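Local coordinates for TOG array regulator of axonemal microtubules protein 1 (Mus musculus, PDB 5DN7), which promotes microtubule polymerization through its HEAT-repeat TOG regions and is involved in ciliogenesis, including the control of cilium length, at residues A[142-147]-A[164-169]; A[146-151]-A[185-190]. All blocks are in the same frame, centred on the assembly; numbering follows the deposited sequence.

Contact 1: residues A[142-147]-A[164-169]; sequences RVLSLL and NICICS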
# COMPACT_ATOMS: atom_id res chain seq x y z
N ARG A 142 -2.34 -11.95 0.41
CA ARG A 142 -1.35 -11.81 1.49
C ARG A 142 -1.05 -10.33 1.85
O ARG A 142 -1.26 -9.88 3.00
CB ARG A 142 -0.05 -12.53 1.11
CG ARG A 142 0.09 -13.92 1.72
CD ARG A 142 1.54 -14.44 1.70
NE ARG A 142 2.29 -14.05 2.89
CZ ARG A 142 3.60 -14.25 3.06
NH1 ARG A 142 4.32 -14.83 2.10
NH2 ARG A 142 4.19 -13.86 4.19
N VAL A 143 -0.57 -9.60 0.84
CA VAL A 143 -0.28 -8.16 0.95
C VAL A 143 -1.46 -7.45 1.62
O VAL A 143 -1.27 -6.74 2.60
CB VAL A 143 -0.02 -7.51 -0.42
CG1 VAL A 143 0.06 -5.96 -0.28
CG2 VAL A 143 1.24 -8.04 -1.05
N LEU A 144 -2.67 -7.69 1.12
CA LEU A 144 -3.83 -6.97 1.62
C LEU A 144 -4.18 -7.33 3.06
O LEU A 144 -4.64 -6.46 3.79
CB LEU A 144 -5.05 -7.19 0.73
CG LEU A 144 -5.07 -6.56 -0.68
CD1 LEU A 144 -6.48 -6.57 -1.28
CD2 LEU A 144 -4.49 -5.16 -0.66
N SER A 145 -4.00 -8.57 3.48
CA SER A 145 -4.35 -8.92 4.87
C SER A 145 -3.40 -8.23 5.86
O SER A 145 -3.83 -7.56 6.88
CB SER A 145 -4.34 -10.44 5.06
OG SER A 145 -5.25 -11.05 4.16
N LEU A 146 -2.10 -8.36 5.54
CA LEU A 146 -1.11 -7.65 6.32
C LEU A 146 -1.47 -6.17 6.38
O LEU A 146 -1.58 -5.59 7.44
CB LEU A 146 0.30 -7.82 5.74
CG LEU A 146 0.79 -9.27 5.71
CD1 LEU A 146 2.25 -9.36 5.27
CD2 LEU A 146 0.57 -9.91 7.08
N LEU A 147 -1.72 -5.59 5.22
CA LEU A 147 -1.96 -4.16 5.10
C LEU A 147 -3.21 -3.70 5.83
O LEU A 147 -3.24 -2.61 6.40
CB LEU A 147 -2.06 -3.80 3.62
CG LEU A 147 -2.13 -2.32 3.29
CD1 LEU A 147 -0.94 -1.58 3.94
CD2 LEU A 147 -2.14 -2.16 1.78
N ASN A 164 -7.64 2.52 -0.46
CA ASN A 164 -7.38 2.74 -1.89
C ASN A 164 -6.45 1.69 -2.50
O ASN A 164 -6.60 1.32 -3.66
CB ASN A 164 -6.78 4.13 -2.13
CG ASN A 164 -7.83 5.26 -2.07
OD1 ASN A 164 -8.99 5.08 -2.44
ND2 ASN A 164 -7.40 6.42 -1.61
N ILE A 165 -5.50 1.22 -1.71
CA ILE A 165 -4.58 0.18 -2.18
C ILE A 165 -5.34 -1.14 -2.36
O ILE A 165 -5.05 -1.92 -3.28
CB ILE A 165 -3.38 0.02 -1.21
CG1 ILE A 165 -2.46 1.24 -1.32
CG2 ILE A 165 -2.57 -1.24 -1.50
CD1 ILE A 165 -1.45 1.35 -0.13
N CYS A 166 -6.32 -1.39 -1.47
CA CYS A 166 -7.23 -2.51 -1.69
C CYS A 166 -7.98 -2.37 -3.03
O CYS A 166 -8.05 -3.34 -3.82
CB CYS A 166 -8.21 -2.64 -0.52
SG CYS A 166 -7.42 -3.20 1.00
N ILE A 167 -8.52 -1.18 -3.30
CA ILE A 167 -9.23 -0.95 -4.57
C ILE A 167 -8.33 -1.23 -5.77
O ILE A 167 -8.70 -1.92 -6.73
CB ILE A 167 -9.74 0.50 -4.69
CG1 ILE A 167 -10.77 0.79 -3.61
CG2 ILE A 167 -10.33 0.77 -6.11
CD1 ILE A 167 -11.08 2.28 -3.46
N CYS A 168 -7.12 -0.69 -5.68
CA CYS A 168 -6.13 -0.88 -6.72
C CYS A 168 -5.87 -2.38 -6.98
O CYS A 168 -5.87 -2.86 -8.14
CB CYS A 168 -4.86 -0.14 -6.30
SG CYS A 168 -3.48 -0.32 -7.42
N SER A 169 -5.67 -3.11 -5.89
CA SER A 169 -5.48 -4.55 -5.91
C SER A 169 -6.63 -5.29 -6.62
O SER A 169 -6.40 -6.13 -7.49
CB SER A 169 -5.33 -5.06 -4.47
OG SER A 169 -4.64 -6.28 -4.42

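Contact 2: residues A[146-151]-A[185-190]; sequences LLLENL and FDLAPA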
# COMPACT_ATOMS: atom_id res chain seq x y z
N LEU A 146 -2.10 -8.36 5.54
CA LEU A 146 -1.11 -7.65 6.32
C LEU A 146 -1.47 -6.17 6.38
O LEU A 146 -1.58 -5.59 7.44
CB LEU A 146 0.30 -7.82 5.74
CG LEU A 146 0.79 -9.27 5.71
CD1 LEU A 146 2.25 -9.36 5.27
CD2 LEU A 146 0.57 -9.91 7.08
N LEU A 147 -1.72 -5.59 5.22
CA LEU A 147 -1.96 -4.16 5.10
C LEU A 147 -3.21 -3.70 5.83
O LEU A 147 -3.24 -2.61 6.40
CB LEU A 147 -2.06 -3.80 3.62
CG LEU A 147 -2.13 -2.32 3.29
CD1 LEU A 147 -0.94 -1.58 3.94
CD2 LEU A 147 -2.14 -2.16 1.78
N LEU A 148 -4.23 -4.55 5.83
CA LEU A 148 -5.54 -4.20 6.37
C LEU A 148 -5.53 -4.20 7.88
O LEU A 148 -6.38 -3.55 8.49
CB LEU A 148 -6.62 -5.16 5.87
CG LEU A 148 -7.22 -4.71 4.53
CD1 LEU A 148 -8.04 -5.82 3.85
CD2 LEU A 148 -8.07 -3.51 4.76
N GLU A 149 -4.56 -4.80 8.52
CA GLU A 149 -4.40 -4.60 9.94
C GLU A 149 -4.22 -3.12 10.29
O GLU A 149 -4.51 -2.71 11.37
CB GLU A 149 -3.29 -5.48 10.51
CG GLU A 149 -3.75 -6.91 10.75
CD GLU A 149 -2.65 -7.90 11.10
OE1 GLU A 149 -1.92 -7.70 12.09
OE2 GLU A 149 -2.52 -8.92 10.42
N ASN A 150 -3.82 -2.30 9.32
CA ASN A 150 -3.57 -0.89 9.58
C ASN A 150 -4.80 -0.04 9.43
O ASN A 150 -4.71 1.19 9.42
CB ASN A 150 -2.48 -0.35 8.67
CG ASN A 150 -1.15 -0.96 8.97
OD1 ASN A 150 -0.42 -0.44 9.82
ND2 ASN A 150 -0.82 -2.07 8.30
N LEU A 151 -5.96 -0.67 9.33
CA LEU A 151 -7.21 0.06 9.48
C LEU A 151 -7.43 0.54 10.92
O LEU A 151 -8.34 1.32 11.17
CB LEU A 151 -8.40 -0.78 9.05
CG LEU A 151 -8.67 -0.77 7.55
CD1 LEU A 151 -10.01 -1.46 7.28
CD2 LEU A 151 -8.63 0.65 6.96
N PHE A 185 -15.43 -8.23 4.94
CA PHE A 185 -15.55 -8.12 6.40
C PHE A 185 -14.43 -7.29 6.98
O PHE A 185 -14.63 -6.58 7.96
CB PHE A 185 -15.58 -9.50 7.06
CG PHE A 185 -16.95 -10.12 7.10
CD1 PHE A 185 -17.62 -10.43 5.94
CD2 PHE A 185 -17.55 -10.41 8.30
CE1 PHE A 185 -18.88 -10.99 5.96
CE2 PHE A 185 -18.80 -10.99 8.34
CZ PHE A 185 -19.47 -11.27 7.16
N ASP A 186 -13.24 -7.41 6.40
CA ASP A 186 -12.10 -6.63 6.84
C ASP A 186 -12.26 -5.16 6.46
O ASP A 186 -11.71 -4.28 7.13
CB ASP A 186 -10.79 -7.17 6.24
CG ASP A 186 -10.30 -8.46 6.91
OD1 ASP A 186 -10.77 -8.79 8.03
OD2 ASP A 186 -9.41 -9.13 6.32
N LEU A 187 -13.01 -4.88 5.40
CA LEU A 187 -13.12 -3.50 4.89
C LEU A 187 -14.34 -2.79 5.44
O LEU A 187 -14.39 -1.57 5.47
CB LEU A 187 -13.18 -3.49 3.36
CG LEU A 187 -11.85 -3.58 2.61
CD1 LEU A 187 -12.13 -3.68 1.13
CD2 LEU A 187 -10.97 -2.35 2.89
N ALA A 188 -15.34 -3.55 5.87
CA ALA A 188 -16.58 -2.97 6.38
C ALA A 188 -16.41 -1.92 7.51
O ALA A 188 -17.21 -0.99 7.57
CB ALA A 188 -17.51 -4.10 6.85
N PRO A 189 -15.38 -2.05 8.38
CA PRO A 189 -15.26 -0.99 9.39
C PRO A 189 -14.95 0.39 8.80
O PRO A 189 -15.25 1.41 9.42
CB PRO A 189 -14.09 -1.46 10.26
CG PRO A 189 -14.10 -2.94 10.10
CD PRO A 189 -14.51 -3.19 8.70
N ALA A 190 -14.37 0.43 7.61
CA ALA A 190 -14.07 1.71 7.00
C ALA A 190 -15.36 2.41 6.55
O ALA A 190 -15.40 3.63 6.39
CB ALA A 190 -13.12 1.51 5.83

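Contact 1: residues A[142-147]-A[164-169]
Leu144 and Leu147 of helix 140-148 face Ile165, Cys166 and Ser169 of helix 156-172 inside TOG region 2, a solenoid of HEAT-type repeats. Both segments fall within one predicted HEAT repeat, and their geometry is that of an antiparallel helical hairpin: the short axes approach to 10.6 Å, with 168° between their N-to-C directions. The nearest backbone pairing is Leu144 CA to Cys166 CA, at 6.5 Å. Leu144 covers the most ground. Its CB points toward the facing helix, and CG, anti to the carbonyl carbon (chi1 -70°), comes 3.8 Å from Ser169 OG. The branched end is shared between two neighbours. CD1 packs on Ser169, 3.7 Å from Ser169 OG, whereas CD2 lies 3.9 Å from Cys166 SG and also near Ser169 CB. No hydrogen bond crosses the interface; across it Ser169 OG meets the CD1 and CG carbons of Leu144. Met135 of helix 121-138 and Phe178 of a loop each touch both Leu144 and Ser169, placing this pair among further apolar groups. An alanine at Leu144 would remove CG and both methyls, and would probably open a gap beside Cys166 SG and Ser169 CB. Three residues on, Leu147 also directs CB across, but its CG is anti to the backbone N (chi1 -172°). The Leu147 side chain crosses that of Ile165 at about a right angle. Val113 of helix 105-114 touches Leu147, and Phe131 of helix 121-138 touches Ile165, so the two preceding helices also reach this pair. The tight point is methyl against methyl: Leu147 CD2 lies 3.4 Å from Ile165 CG2, closer than usual van der Waals contact, and 3.9 Å from Ile165 CB.

Contact 2: residues A[146-151]-A[185-190]
Leu148 crosses Leu187 at about a right angle and Asp186 obliquely, using a different methyl for each. Its CD2 comes 3.6 Å from Leu187 CD2, while its CD1 lies 3.9 Å from Asp186 CB. The contact therefore joins residues 146-151, which include the last part of helix 140-148, to residues 185-190, which include part of helix 180-187; the two belong to successive predicted HEAT repeats of the solenoid. Leu187 does not aim its CB at the opposing segment; its CG lies anti to the carbonyl carbon (chi1 -82°), and beyond CG the CD2 methyl is the atom that meets Leu148. Asp186, by contrast, points its CB toward the opposing segment, and it is this methylene carbon that receives the leucine methyl. Leu151 buries about as much surface here as Leu148. Its CD1 is set against the backbone, 3.3 Å from Asp186 O. Behind these residues, Val162 of helix 156-172 touches both Leu148 and Leu151, while Ala205 of helix 196-213 touches Leu187, so the pairing is backed by a longer helix from each of the two repeats. Within 146-151, Asn150 ND2 bonds to Leu147 O at 3.1 Å, with an N-H...O angle of 158°. The donor sits above the carbonyl plane, 44° out of it, and Asn150 N bonds to the same oxygen from the same face. Since no hydrogen bond or salt bridge spans the two segments, the join between repeats rests here on the fit of leucine methyls against carbon and a backbone carbonyl, rather than on charge or directional bonding.

Overall arrangement
Helix 140-148 takes part in both contacts, and their centres lie about 9 Å apart. Contact 1 is buried, about 6 Å from the centre of the chain, and holds together the two helices of one predicted HEAT repeat. Contact 2, about 12 Å from that centre, is partly buried and joins that repeat to the next. Neither is bridged by polar bonds, but contact 1 sets methyls against sulphur, methyls and a serine, whereas contact 2 adds an aspartate methylene and a main-chain oxygen nearer the surface. They meet at Cys166 SG, which packs 3.8 Å from Leu148 CD2 and 4.1 Å from Leu187 CD2, so the two contacts touch through one sulphur at the repeat boundary.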